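Local atomic coordinates of delta-like protein (Rattus norvegicus, PDB entry 4XL1), a protein that probably acts as a Delta-type ligand of Notch receptors, displaying C2-like, DSL and EGF-like domains for signalling between neighbouring cells. Residues Q11-E16 with T141-S146; C30-R35 with N63-R68; L93-W98 with S117-Q122. The protein carries 3 engineered substitutions. All coordinates share one frame; numbering follows the deposited sequence.

Interaction 1 of 3, residues Q11-E16 with T141-S146; sequences QEFANE and TRLRYS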
loop_
_atom_site.group_PDB
_atom_site.type_symbol
_atom_site.label_atom_id
_atom_site.label_comp_id
_atom_site.label_asym_id
_atom_site.label_seq_id
_atom_site.Cartn_x
_atom_site.Cartn_y
_atom_site.Cartn_z
ATOM N N GLN B 11 1.492 -20.118 8.066
ATOM C CA GLN B 11 2.221 -21.360 7.828
ATOM C C GLN B 11 1.909 -22.475 8.827
ATOM O O GLN B 11 1.699 -23.621 8.428
ATOM C CB GLN B 11 3.726 -21.080 7.814
ATOM C CG GLN B 11 4.147 -20.098 6.727
ATOM C CD GLN B 11 5.629 -19.778 6.760
ATOM O OE1 GLN B 11 6.048 -18.788 7.359
ATOM N NE2 GLN B 11 6.429 -20.614 6.109
ATOM N N GLU B 12 1.878 -22.152 10.117
ATOM C CA GLU B 12 1.574 -23.160 11.130
ATOM C C GLU B 12 0.927 -22.570 12.376
ATOM O O GLU B 12 1.305 -21.494 12.837
ATOM C CB GLU B 12 2.837 -23.922 11.540
ATOM C CG GLU B 12 2.564 -25.357 11.977
ATOM C CD GLU B 12 3.812 -26.080 12.450
ATOM O OE1 GLU B 12 3.731 -26.791 13.475
ATOM O OE2 GLU B 12 4.867 -25.954 11.795
ATOM N N PHE B 13 -0.053 -23.288 12.912
ATOM C CA PHE B 13 -0.694 -22.896 14.159
ATOM C C PHE B 13 -0.824 -24.095 15.088
ATOM O O PHE B 13 -1.222 -25.181 14.665
ATOM C CB PHE B 13 -2.065 -22.277 13.890
ATOM C CG PHE B 13 -2.685 -21.630 15.096
ATOM C CD1 PHE B 13 -2.154 -20.465 15.623
ATOM C CD2 PHE B 13 -3.806 -22.179 15.695
ATOM C CE1 PHE B 13 -2.722 -19.864 16.730
ATOM C CE2 PHE B 13 -4.381 -21.581 16.802
ATOM C CZ PHE B 13 -3.838 -20.423 17.320
ATOM N N ALA B 14 -0.481 -23.894 16.354
ATOM C CA ALA B 14 -0.602 -24.953 17.343
ATOM C C ALA B 14 -1.496 -24.527 18.500
ATOM O O ALA B 14 -1.302 -23.467 19.091
ATOM C CB ALA B 14 0.770 -25.356 17.855
ATOM N N ASN B 15 -2.489 -25.356 18.802
ATOM C CA ASN B 15 -3.331 -25.182 19.978
ATOM C C ASN B 15 -3.665 -26.566 20.516
ATOM O O ASN B 15 -4.796 -27.035 20.390
ATOM C CB ASN B 15 -4.597 -24.395 19.636
ATOM C CG ASN B 15 -5.414 -24.041 20.864
ATOM O OD1 ASN B 15 -4.947 -24.171 21.994
ATOM N ND2 ASN B 15 -6.643 -23.586 20.645
ATOM N N GLU B 16 -2.668 -27.217 21.108
ATOM C CA GLU B 16 -2.756 -28.644 21.405
ATOM C C GLU B 16 -3.818 -29.042 22.427
ATOM O O GLU B 16 -4.338 -30.156 22.376
ATOM C CB GLU B 16 -1.402 -29.168 21.880
ATOM C CG GLU B 16 -0.401 -29.345 20.757
ATOM C CD GLU B 16 0.676 -30.351 21.093
ATOM O OE1 GLU B 16 1.281 -30.256 22.182
ATOM O OE2 GLU B 16 0.916 -31.243 20.253
ATOM N N THR B 141 -0.439 -21.348 22.817
ATOM C CA THR B 141 -0.496 -21.417 21.356
ATOM C C THR B 141 0.808 -21.011 20.671
ATOM O O THR B 141 1.665 -20.363 21.272
ATOM C CB THR B 141 -1.620 -20.519 20.788
ATOM O OG1 THR B 141 -1.277 -19.141 20.973
ATOM C CG2 THR B 141 -2.949 -20.810 21.474
ATOM N N ARG B 142 0.948 -21.415 19.410
ATOM C CA ARG B 142 2.082 -21.022 18.578
ATOM C C ARG B 142 1.595 -20.603 17.196
ATOM O O ARG B 142 0.710 -21.242 16.630
ATOM C CB ARG B 142 3.097 -22.156 18.418
ATOM C CG ARG B 142 3.597 -22.790 19.700
ATOM C CD ARG B 142 4.745 -23.761 19.417
ATOM N NE ARG B 142 4.392 -24.823 18.475
ATOM C CZ ARG B 142 4.696 -24.804 17.179
ATOM N NH1 ARG B 142 5.352 -23.771 16.665
ATOM N NH2 ARG B 142 4.340 -25.812 16.393
ATOM N N LEU B 143 2.169 -19.536 16.652
ATOM C CA LEU B 143 1.827 -19.107 15.300
ATOM C C LEU B 143 3.085 -18.871 14.475
ATOM O O LEU B 143 3.991 -18.152 14.896
ATOM C CB LEU B 143 0.974 -17.836 15.330
ATOM C CG LEU B 143 0.660 -17.211 13.968
ATOM C CD1 LEU B 143 -0.370 -18.040 13.218
ATOM C CD2 LEU B 143 0.181 -15.774 14.125
ATOM N N ARG B 144 3.123 -19.472 13.290
ATOM C CA ARG B 144 4.243 -19.345 12.362
ATOM C C ARG B 144 3.741 -18.703 11.070
ATOM O O ARG B 144 2.755 -19.153 10.502
ATOM C CB ARG B 144 4.828 -20.725 12.069
ATOM C CG ARG B 144 6.267 -20.718 11.588
ATOM C CD ARG B 144 7.003 -21.974 12.029
ATOM N NE ARG B 144 6.667 -23.122 11.195
ATOM C CZ ARG B 144 6.701 -23.117 9.867
ATOM N NH1 ARG B 144 7.060 -22.020 9.219
ATOM N NH2 ARG B 144 6.376 -24.206 9.187
ATOM N N TYR B 145 4.409 -17.650 10.606
ATOM C CA TYR B 145 3.963 -16.967 9.396
ATOM C C TYR B 145 5.075 -16.168 8.724
ATOM O O TYR B 145 6.173 -16.034 9.260
ATOM C CB TYR B 145 2.795 -16.038 9.730
ATOM C CG TYR B 145 3.166 -14.891 10.647
ATOM C CD1 TYR B 145 3.353 -15.094 12.010
ATOM C CD2 TYR B 145 3.321 -13.603 10.153
ATOM C CE1 TYR B 145 3.691 -14.050 12.851
ATOM C CE2 TYR B 145 3.656 -12.552 10.985
ATOM C CZ TYR B 145 3.840 -12.781 12.332
ATOM O OH TYR B 145 4.174 -11.732 13.158
ATOM N N SER B 146 4.776 -15.644 7.539
ATOM C CA SER B 146 5.701 -14.767 6.834
ATOM C C SER B 146 4.929 -13.758 5.988
ATOM O O SER B 146 3.778 -13.999 5.619
ATOM C CB SER B 146 6.666 -15.576 5.963
ATOM O OG SER B 146 5.992 -16.619 5.280
#

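Interaction 2 of 3, residues C30-R35 with N63-R68; sequences CRTFFR and NSFVIR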
loop_
_atom_site.group_PDB
_atom_site.type_symbol
_atom_site.label_atom_id
_atom_site.label_comp_id
_atom_site.label_asym_id
_atom_site.label_seq_id
_atom_site.Cartn_x
_atom_site.Cartn_y
_atom_site.Cartn_z
ATOM N N CYS B 30 -11.035 -26.596 18.504
ATOM C CA CYS B 30 -11.005 -25.183 18.156
ATOM C C CYS B 30 -10.986 -25.027 16.648
ATOM O O CYS B 30 -9.960 -25.213 15.994
ATOM C CB CYS B 30 -9.801 -24.485 18.784
ATOM S SG CYS B 30 -9.878 -24.368 20.578
ATOM N N ARG B 31 -12.147 -24.671 16.116
ATOM C CA ARG B 31 -12.335 -24.516 14.687
ATOM C C ARG B 31 -11.880 -23.116 14.327
ATOM O O ARG B 31 -12.603 -22.134 14.505
ATOM C CB ARG B 31 -13.793 -24.779 14.333
ATOM C CG ARG B 31 -14.199 -26.205 14.693
ATOM C CD ARG B 31 -15.683 -26.448 14.548
ATOM N NE ARG B 31 -16.127 -26.281 13.172
ATOM C CZ ARG B 31 -16.877 -25.268 12.759
ATOM N NH1 ARG B 31 -17.275 -24.343 13.624
ATOM N NH2 ARG B 31 -17.238 -25.183 11.487
ATOM N N THR B 32 -10.660 -23.049 13.811
ATOM C CA THR B 32 -9.884 -21.823 13.834
ATOM C C THR B 32 -9.901 -21.052 12.523
ATOM O O THR B 32 -9.577 -21.592 11.466
ATOM C CB THR B 32 -8.415 -22.129 14.198
ATOM O OG1 THR B 32 -8.371 -22.990 15.344
ATOM C CG2 THR B 32 -7.654 -20.849 14.496
ATOM N N PHE B 33 -10.281 -19.782 12.608
ATOM C CA PHE B 33 -10.155 -18.864 11.486
ATOM C C PHE B 33 -9.397 -17.641 11.982
ATOM O O PHE B 33 -9.202 -17.474 13.187
ATOM C CB PHE B 33 -11.520 -18.487 10.895
ATOM C CG PHE B 33 -12.296 -17.482 11.706
ATOM C CD1 PHE B 33 -13.134 -17.896 12.728
ATOM C CD2 PHE B 33 -12.211 -16.126 11.425
ATOM C CE1 PHE B 33 -13.859 -16.978 13.465
ATOM C CE2 PHE B 33 -12.930 -15.203 12.162
ATOM C CZ PHE B 33 -13.756 -15.630 13.181
ATOM N N PHE B 34 -8.967 -16.787 11.064
ATOM C CA PHE B 34 -8.081 -15.698 11.442
ATOM C C PHE B 34 -8.605 -14.332 11.027
ATOM O O PHE B 34 -9.295 -14.183 10.016
ATOM C CB PHE B 34 -6.689 -15.921 10.847
ATOM C CG PHE B 34 -6.013 -17.176 11.336
ATOM C CD1 PHE B 34 -6.285 -18.399 10.744
ATOM C CD2 PHE B 34 -5.112 -17.134 12.388
ATOM C CE1 PHE B 34 -5.671 -19.556 11.190
ATOM C CE2 PHE B 34 -4.494 -18.289 12.840
ATOM C CZ PHE B 34 -4.775 -19.500 12.240
ATOM N N ARG B 35 -8.255 -13.336 11.833
ATOM C CA ARG B 35 -8.580 -11.952 11.542
ATOM C C ARG B 35 -7.324 -11.102 11.441
ATOM O O ARG B 35 -6.461 -11.144 12.320
ATOM C CB ARG B 35 -9.511 -11.383 12.607
ATOM C CG ARG B 35 -10.869 -12.038 12.647
ATOM C CD ARG B 35 -11.908 -10.943 12.687
ATOM N NE ARG B 35 -12.796 -11.018 13.835
ATOM C CZ ARG B 35 -13.689 -10.080 14.125
ATOM N NH1 ARG B 35 -13.792 -9.005 13.354
ATOM N NH2 ARG B 35 -14.468 -10.210 15.189
ATOM N N ASN B 63 -7.798 -27.028 16.041
ATOM C CA ASN B 63 -6.702 -27.107 17.009
ATOM C C ASN B 63 -5.334 -26.828 16.381
ATOM O O ASN B 63 -5.072 -25.710 15.939
ATOM C CB ASN B 63 -6.704 -28.471 17.707
ATOM C CG ASN B 63 -7.808 -28.591 18.745
ATOM O OD1 ASN B 63 -8.628 -27.687 18.903
ATOM N ND2 ASN B 63 -7.835 -29.714 19.453
ATOM N N SER B 64 -4.455 -27.826 16.368
ATOM C CA SER B 64 -3.160 -27.697 15.698
ATOM C C SER B 64 -3.214 -28.106 14.224
ATOM O O SER B 64 -3.799 -29.136 13.886
ATOM C CB SER B 64 -2.104 -28.531 16.428
ATOM O OG SER B 64 -2.159 -28.317 17.828
ATOM N N PHE B 65 -2.594 -27.311 13.353
ATOM C CA PHE B 65 -2.545 -27.638 11.926
ATOM C C PHE B 65 -1.498 -26.835 11.150
ATOM O O PHE B 65 -1.158 -25.711 11.518
ATOM C CB PHE B 65 -3.919 -27.423 11.278
ATOM C CG PHE B 65 -4.535 -26.083 11.576
ATOM C CD1 PHE B 65 -5.271 -25.880 12.734
ATOM C CD2 PHE B 65 -4.391 -25.029 10.690
ATOM C CE1 PHE B 65 -5.839 -24.647 13.006
ATOM C CE2 PHE B 65 -4.959 -23.796 10.954
ATOM C CZ PHE B 65 -5.683 -23.605 12.114
ATOM N N VAL B 66 -0.993 -27.431 10.071
ATOM C CA VAL B 66 -0.128 -26.732 9.124
ATOM C C VAL B 66 -0.997 -26.093 8.046
ATOM O O VAL B 66 -1.908 -26.733 7.525
ATOM C CB VAL B 66 0.899 -27.688 8.473
ATOM C CG1 VAL B 66 1.641 -26.997 7.335
ATOM C CG2 VAL B 66 1.877 -28.210 9.514
ATOM N N ILE B 67 -0.723 -24.838 7.704
ATOM C CA ILE B 67 -1.507 -24.168 6.673
ATOM C C ILE B 67 -0.766 -24.088 5.341
ATOM O O ILE B 67 0.333 -23.540 5.271
ATOM C CB ILE B 67 -1.892 -22.733 7.097
ATOM C CG1 ILE B 67 -2.579 -22.731 8.465
ATOM C CG2 ILE B 67 -2.760 -22.074 6.032
ATOM C CD1 ILE B 67 -1.722 -22.153 9.573
ATOM N N ARG B 68 -1.365 -24.633 4.286
ATOM C CA ARG B 68 -0.734 -24.591 2.970
ATOM C C ARG B 68 -1.386 -23.567 2.057
ATOM O O ARG B 68 -2.538 -23.176 2.239
ATOM C CB ARG B 68 -0.738 -25.952 2.271
ATOM C CG ARG B 68 0.163 -26.985 2.906
ATOM C CD ARG B 68 0.016 -28.336 2.226
ATOM N NE ARG B 68 0.346 -28.279 0.802
ATOM C CZ ARG B 68 0.206 -29.301 -0.037
ATOM N NH1 ARG B 68 -0.248 -30.465 0.409
ATOM N NH2 ARG B 68 0.529 -29.166 -1.317
HETATM O O HOH W 1 -7.011 -23.352 17.651
#

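Interaction 3 of 3, residues L93-W98 with S117-Q122; sequences LNIQAW and SQIIIQ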
loop_
_atom_site.group_PDB
_atom_site.type_symbol
_atom_site.label_atom_id
_atom_site.label_comp_id
_atom_site.label_asym_id
_atom_site.label_seq_id
_atom_site.Cartn_x
_atom_site.Cartn_y
_atom_site.Cartn_z
ATOM N N LEU B 93 0.950 -4.700 12.620
ATOM C CA LEU B 93 0.154 -5.852 12.212
ATOM C C LEU B 93 -0.417 -6.594 13.411
ATOM O O LEU B 93 0.305 -6.954 14.342
ATOM C CB LEU B 93 0.982 -6.811 11.356
ATOM C CG LEU B 93 0.237 -8.068 10.903
ATOM C CD1 LEU B 93 -0.973 -7.699 10.059
ATOM C CD2 LEU B 93 1.163 -9.006 10.143
ATOM N N ASN B 94 -1.725 -6.818 13.375
ATOM C CA ASN B 94 -2.411 -7.547 14.430
ATOM C C ASN B 94 -3.101 -8.780 13.864
ATOM O O ASN B 94 -3.969 -8.673 12.997
ATOM C CB ASN B 94 -3.420 -6.638 15.134
ATOM C CG ASN B 94 -4.185 -7.353 16.230
ATOM O OD1 ASN B 94 -5.416 -7.371 16.231
ATOM N ND2 ASN B 94 -3.459 -7.949 17.169
ATOM N N ILE B 95 -2.702 -9.950 14.351
ATOM C CA ILE B 95 -3.300 -11.202 13.910
ATOM C C ILE B 95 -4.050 -11.855 15.065
ATOM O O ILE B 95 -3.476 -12.105 16.124
ATOM C CB ILE B 95 -2.238 -12.182 13.364
ATOM C CG1 ILE B 95 -1.423 -11.528 12.244
ATOM C CG2 ILE B 95 -2.892 -13.470 12.883
ATOM C CD1 ILE B 95 -0.356 -12.429 11.648
ATOM N N GLN B 96 -5.334 -12.126 14.855
ATOM C CA GLN B 96 -6.167 -12.743 15.883
ATOM C C GLN B 96 -6.599 -14.144 15.475
ATOM O O GLN B 96 -7.003 -14.373 14.335
ATOM C CB GLN B 96 -7.411 -11.894 16.166
ATOM C CG GLN B 96 -7.156 -10.549 16.834
ATOM C CD GLN B 96 -8.447 -9.805 17.131
ATOM O OE1 GLN B 96 -9.504 -10.137 16.592
ATOM N NE2 GLN B 96 -8.368 -8.792 17.988
ATOM N N ALA B 97 -6.517 -15.082 16.411
ATOM C CA ALA B 97 -7.001 -16.432 16.162
ATOM C C ALA B 97 -8.329 -16.646 16.881
ATOM O O ALA B 97 -8.442 -16.390 18.078
ATOM C CB ALA B 97 -5.974 -17.462 16.607
ATOM N N TRP B 98 -9.332 -17.115 16.145
ATOM C CA TRP B 98 -10.685 -17.232 16.682
ATOM C C TRP B 98 -11.268 -18.630 16.522
ATOM O O TRP B 98 -10.835 -19.405 15.672
ATOM C CB TRP B 98 -11.621 -16.235 15.999
ATOM C CG TRP B 98 -11.446 -14.809 16.402
ATOM C CD1 TRP B 98 -10.448 -13.962 16.018
ATOM C CD2 TRP B 98 -12.317 -14.048 17.247
ATOM N NE1 TRP B 98 -10.637 -12.724 16.583
ATOM C CE2 TRP B 98 -11.777 -12.751 17.341
ATOM C CE3 TRP B 98 -13.496 -14.341 17.939
ATOM C CZ2 TRP B 98 -12.376 -11.748 18.099
ATOM C CZ3 TRP B 98 -14.089 -13.345 18.691
ATOM C CH2 TRP B 98 -13.529 -12.064 18.764
ATOM N N SER B 117 -6.412 -16.541 20.736
ATOM C CA SER B 117 -5.243 -15.753 21.107
ATOM C C SER B 117 -4.930 -14.762 19.999
ATOM O O SER B 117 -5.492 -14.842 18.907
ATOM C CB SER B 117 -4.030 -16.650 21.377
ATOM O OG SER B 117 -3.504 -17.182 20.172
ATOM N N GLN B 118 -4.028 -13.830 20.273
ATOM C CA GLN B 118 -3.658 -12.843 19.274
ATOM C C GLN B 118 -2.243 -12.343 19.494
ATOM O O GLN B 118 -1.709 -12.404 20.602
ATOM C CB GLN B 118 -4.640 -11.667 19.275
ATOM C CG GLN B 118 -4.598 -10.801 20.527
ATOM C CD GLN B 118 -5.500 -9.583 20.422
ATOM O OE1 GLN B 118 -5.505 -8.885 19.408
ATOM N NE2 GLN B 118 -6.276 -9.328 21.470
ATOM N N ILE B 119 -1.645 -11.843 18.423
ATOM C CA ILE B 119 -0.310 -11.284 18.493
ATOM C C ILE B 119 -0.316 -9.900 17.877
ATOM O O ILE B 119 -1.233 -9.540 17.137
ATOM C CB ILE B 119 0.728 -12.180 17.772
ATOM C CG1 ILE B 119 0.308 -12.458 16.323
ATOM C CG2 ILE B 119 0.925 -13.485 18.529
ATOM C CD1 ILE B 119 0.972 -11.560 15.291
ATOM N N ILE B 120 0.714 -9.126 18.185
ATOM C CA ILE B 120 0.827 -7.778 17.665
ATOM C C ILE B 120 2.285 -7.498 17.328
ATOM O O ILE B 120 3.172 -7.644 18.171
ATOM C CB ILE B 120 0.279 -6.736 18.670
ATOM C CG1 ILE B 120 0.511 -5.316 18.154
ATOM C CG2 ILE B 120 0.873 -6.943 20.062
ATOM C CD1 ILE B 120 -0.308 -4.987 16.929
ATOM N N ILE B 121 2.537 -7.132 16.078
ATOM C CA ILE B 121 3.885 -6.777 15.659
ATOM C C ILE B 121 3.916 -5.424 14.971
ATOM O O ILE B 121 2.897 -4.920 14.500
ATOM C CB ILE B 121 4.493 -7.828 14.706
ATOM C CG1 ILE B 121 3.710 -7.886 13.394
ATOM C CG2 ILE B 121 4.560 -9.192 15.381
ATOM C CD1 ILE B 121 4.513 -8.428 12.228
ATOM N N GLN B 122 5.106 -4.838 14.940
ATOM C CA GLN B 122 5.343 -3.574 14.266
ATOM C C GLN B 122 6.788 -3.555 13.789
ATOM O O GLN B 122 7.640 -4.235 14.359
ATOM C CB GLN B 122 5.060 -2.389 15.195
ATOM C CG GLN B 122 5.873 -2.384 16.489
ATOM C CD GLN B 122 5.433 -3.455 17.476
ATOM O OE1 GLN B 122 4.277 -3.493 17.897
ATOM N NE2 GLN B 122 6.356 -4.342 17.835
#

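Interaction 1 of 3, residues Q11-E16 with T141-S146
Glu12 sits between two arginines of the neighbouring strand, Arg142 and Arg144, and offers one carboxylate oxygen to each. Its CG stands anti to the backbone N (chi1 -150°) and the rest of the chain is extended, which carries the acid out along the sheet face that the arginines share. Arg142 NH2 donates to Glu12 OE1 at 3.1 Å; the oxygen lies near the guanidinium plane but is met from above the plane of its own carboxylate, the two groups standing almost perpendicular. Arg144 NE gives a longer, weak bond to Glu12 OE2 at 3.4 Å. Two positive groups around one acid would be expected to favour its charged form.

Arg144 is bent at chi2 and chi3, which folds its guanidinium back until one face rests on Gln11 CB, 3.7 Å from Arg144 NH1. Glutamine suits this place because its aliphatic part can carry a flat cation. The backbone is irregular here: Gln11 N and Glu12 N both donate to Arg144 O, at 2.9 Å and 3.1 Å, from the same face of that carbonyl. Farther along, Ala14 is small enough for its CB to lie 3.7 Å from Arg142 NE.

On the reverse side Phe13 CD1 meets Leu143 CD1 at 3.9 Å, and these residues face Ala97 and Ile95 of the opposing sheet. A polar outer face bearing a salt-bridge network, where an N-acetylglucosamine touches Arg142, an apolar inner one, and a classic beta bulge formed by Gln11 and Glu12 opposite Arg144 characterise this antiparallel strand pair of the C2-like beta sandwich.

Interaction 2 of 3, residues C30-R35 with N63-R68
Cys30 and Asn63 join two strand-bearing segments across the C2-like beta sandwich, strand 31-37 belonging to one sheet and strand 65-66 to the other. Asn63 holds Cys30, itself tied to Cys26 by a disulfide, at both ends of its backbone: Cys30 N donates to Asn63 OD1 at 2.7 Å, nearly straight, and Asn63 N returns a bond to Cys30 O at 2.8 Å. With chi2 at 4°, OD1 is syn to Asn63 CA, and in this position the short amide accepts from the Cys30 N-H.

The Thr32 hydroxyl, OG1, donates to Cys30 O within its own segment. That carbonyl therefore accepts two bonds, Asn63 N and Thr32 OG1 arriving from opposite faces of its plane.

Beyond this polar group, along the strand, the contact becomes apolar. Phe65 CG occupies the crowded position between backbone N and carbonyl carbon (chi1 50°), and the ring leads with its edge: CZ reaches Thr32 CB at 3.7 Å and Phe34 CE1 at 4.2 Å, the two phenyl rings meeting tip to tip. Leu10 and Leu60 add to this apolar packing. A water donates to Thr32 OG1 at 2.7 Å and makes a weak bond to Asn63 O.

Interaction 3 of 3, residues L93-W98 with S117-Q122
Leu93 forms an antiparallel hydrogen-bonded pair with Ile121, Leu93 N donating to Ile121 O at 2.7 Å and Leu93 O accepting from Ile121 N. Their side chains run alongside one another, pointing the same way, with Leu93 CB 3.6 Å from Ile121 CG1. Branched, apolar residues fit here because this face of the sheet is turned to the opposing one.

Asn94 projects to the other face. Its CG is anti to the backbone N (chi1 179°), which lets ND2 cross diagonally to Gln118 OE1 at 3.2 Å; the acceptor lies close to the amide plane of Asn94. The same nitrogen also makes a weak, strongly bent bond to Ile119 O.

Ile95 returns to the apolar face, where its CB lies 3.8 Å from Ile119 CD1, again side by side. Ile119 also packs against Tyr145 of strand 142-151.

Gln96 donates from NE2 to Gln118 OE1 at 3.2 Å, coming from above the carbonyl plane. Asn94 ND2 and Gln96 NE2 thus grip this one oxygen from opposite faces. The other end of the Gln96 amide is used as well: OE1 accepts from Trp98 NE1 at 2.8 Å, in the plane of the indole, which fixes which way round the amide sits.

Ala97 N reaches Ser117 O at 2.7 Å. Its small methyl packs against Phe34, while Ser117 OG bonds to Thr141 OG1 instead. The inner face of the pair is largely apolar; the outer carries the three amides together with Ile120. Paired antiparallel with strand 90-99, strand 114-124 is the outermost, within this chain, of the four-stranded sheet of the C2-like beta sandwich.

How the interactions relate
From the N terminus, strand 4-14 comes first, and the last of its partners in the chain is 142-151: interaction 1 closes the longest loop, when 141-146 returns beside 11-16. Interactions 2 and 3 both nest inside that loop and follow one another in series, 30-35 with 63-68 closing before 93-98 meets 117-122. Interaction 1 belongs to one sheet of the C2-like sandwich and interaction 3 to the other; interaction 2 spans both, since 65-66 pairs with strand 4-14 and 31-37 with strand 90-99. Backbone bonds from Phe13 to Phe65 and from Arg35 to Gln96 continue the sheets, and Tyr145 against Ile121 joins their inner faces.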